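Local coordinates for chromosome replication initiation inhibitor protein (Agrobacterium tumefaciens, PDB 3FD3) that probably acts as a DNA-binding LysR-family transcriptional regulator, represented here by its C-terminal substrate-binding domain, at residues V43-R47 / G48-L52. Numbering follows the deposited sequence.
Sequences VEWLR and GGRVL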
loop_
_atom_site.group_PDB
_atom_site.type_symbol
_atom_site.label_atom_id
_atom_site.label_comp_id
_atom_site.label_asym_id
_atom_site.label_seq_id
_atom_site.Cartn_x
_atom_site.Cartn_y
_atom_site.Cartn_z
ATOM N N VAL A 43 -3.127 -8.421 -18.263
ATOM C CA VAL A 43 -3.377 -9.219 -19.472
ATOM C C VAL A 43 -2.109 -9.423 -20.310
ATOM O O VAL A 43 -1.817 -10.535 -20.740
ATOM C CB VAL A 43 -4.499 -8.598 -20.349
ATOM C CG1 VAL A 43 -4.491 -9.194 -21.751
ATOM C CG2 VAL A 43 -5.870 -8.804 -19.647
ATOM N N GLU A 44 -1.351 -8.350 -20.504
ATOM C CA GLU A 44 -0.069 -8.425 -21.199
ATOM C C GLU A 44 0.926 -9.326 -20.466
ATOM O O GLU A 44 1.602 -10.153 -21.086
ATOM C CB GLU A 44 0.533 -7.027 -21.375
ATOM C CG GLU A 44 -0.380 -6.055 -22.143
ATOM C CD GLU A 44 -1.251 -5.165 -21.216
ATOM O OE1 GLU A 44 -0.925 -3.936 -21.112
ATOM O OE2 GLU A 44 -2.232 -5.698 -20.599
ATOM N N TRP A 45 0.986 -9.189 -19.148
ATOM C CA TRP A 45 1.887 -10.011 -18.337
ATOM C C TRP A 45 1.559 -11.490 -18.435
ATOM O O TRP A 45 2.458 -12.329 -18.498
ATOM C CB TRP A 45 1.820 -9.620 -16.877
ATOM C CG TRP A 45 2.293 -8.235 -16.565
ATOM C CD1 TRP A 45 2.966 -7.376 -17.392
ATOM C CD2 TRP A 45 2.162 -7.569 -15.309
ATOM N NE1 TRP A 45 3.238 -6.206 -16.725
ATOM C CE2 TRP A 45 2.762 -6.302 -15.443
ATOM C CE3 TRP A 45 1.590 -7.921 -14.076
ATOM C CZ2 TRP A 45 2.803 -5.389 -14.400
ATOM C CZ3 TRP A 45 1.628 -7.011 -13.033
ATOM C CH2 TRP A 45 2.238 -5.756 -13.205
ATOM N N LEU A 46 0.276 -11.813 -18.403
ATOM C CA LEU A 46 -0.136 -13.199 -18.588
ATOM C C LEU A 46 0.216 -13.710 -19.987
ATOM O O LEU A 46 0.744 -14.809 -20.146
ATOM C CB LEU A 46 -1.628 -13.359 -18.329
ATOM C CG LEU A 46 -2.052 -13.361 -16.855
ATOM C CD1 LEU A 46 -3.547 -13.089 -16.724
ATOM C CD2 LEU A 46 -1.686 -14.665 -16.091
ATOM N N ARG A 47 -0.083 -12.910 -20.991
ATOM C CA ARG A 47 0.225 -13.284 -22.373
ATOM C C ARG A 47 1.721 -13.524 -22.555
ATOM O O ARG A 47 2.122 -14.475 -23.225
ATOM C CB ARG A 47 -0.283 -12.215 -23.347
ATOM C CG ARG A 47 -0.226 -12.607 -24.824
ATOM C CD ARG A 47 -0.393 -11.402 -25.772
ATOM N NE ARG A 47 -1.582 -10.607 -25.443
ATOM C CZ ARG A 47 -1.596 -9.309 -25.096
ATOM N NH1 ARG A 47 -0.478 -8.571 -25.041
ATOM N NH2 ARG A 47 -2.764 -8.733 -24.804
ATOM N N GLY A 48 2.545 -12.685 -21.947
ATOM C CA GLY A 48 3.999 -12.771 -22.100
ATOM C C GLY A 48 4.677 -13.757 -21.163
ATOM O O GLY A 48 5.900 -13.865 -21.171
ATOM N N GLY A 49 3.894 -14.459 -20.347
ATOM C CA GLY A 49 4.435 -15.367 -19.334
ATOM C C GLY A 49 5.217 -14.694 -18.220
ATOM O O GLY A 49 5.989 -15.357 -17.526
ATOM N N ARG A 50 5.026 -13.385 -18.029
ATOM C CA ARG A 50 5.718 -12.657 -16.961
ATOM C C ARG A 50 5.123 -12.950 -15.577
ATOM O O ARG A 50 5.804 -12.811 -14.575
ATOM C CB ARG A 50 5.720 -11.146 -17.248
ATOM C CG ARG A 50 6.635 -10.773 -18.454
ATOM C CD ARG A 50 6.737 -9.279 -18.683
ATOM N NE ARG A 50 7.102 -8.531 -17.480
ATOM C CZ ARG A 50 7.159 -7.198 -17.400
ATOM N NH1 ARG A 50 6.902 -6.437 -18.466
ATOM N NH2 ARG A 50 7.476 -6.615 -16.239
ATOM N N VAL A 51 3.850 -13.328 -15.541
ATOM C CA VAL A 51 3.244 -13.936 -14.370
ATOM C C VAL A 51 2.500 -15.209 -14.787
ATOM O O VAL A 51 2.045 -15.328 -15.942
ATOM C CB VAL A 51 2.269 -12.978 -13.606
ATOM C CG1 VAL A 51 2.996 -11.716 -13.098
ATOM C CG2 VAL A 51 1.062 -12.618 -14.466
ATOM N N LEU A 52 2.353 -16.141 -13.844
ATOM C CA LEU A 52 1.653 -17.405 -14.082
ATOM C C LEU A 52 0.178 -17.364 -13.724
ATOM O O LEU A 52 -0.586 -18.227 -14.140
ATOM C CB LEU A 52 2.311 -18.534 -13.281
ATOM C CG LEU A 52 3.728 -18.845 -13.708
ATOM C CD1 LEU A 52 4.299 -19.992 -12.859
ATOM C CD2 LEU A 52 3.715 -19.216 -15.181
HETATM O O HOH W 1 1.416 -16.805 -18.152
#
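Trp45, in the last turn of helix 42-47, packs its side chain against Arg50 and Val51 of the loop that follows. CB rests on Val51 CG2 at 3.9 Å. With CG turned away from the carbonyl carbon (chi1 -64°), the indole runs back beside the helix: CE3 approaches Val51 CG1, while NE1 sits over one face of the Arg50 guanidinium, offset toward its rim, 4.1 Å from NH1, with CD1 close to CZ and NH1. The two planes are tilted 39° apart. The same Val51 methyl, CG2, also meets Leu46 CD2 at 3.8 Å.

Gly48 N to Glu44 O is the helix's own last bond. A Schellman motif follows around Gly49 (phi 66°): Arg50 N reaches Trp45 O (2.8 Å) in its carbonyl plane, and Gly49 N reaches Leu46 O (3.2 Å) from above the carbonyl plane. Val51 N adds a weak bond to Trp45 O; a water donating to both Leu46 O and Val51 O ties helix end to loop.

Gly49 and Leu52 line the pocket of a polyethylene glycol fragment, probably from the crystallisation liquor. Trp45 and Val51 both lie on Ala7 of strand 3-8, Leu46 touches Val62, and the loop closes the beta-alpha-beta crossover from strand 31-36 to strand 53-56, with strand 3-8 between them.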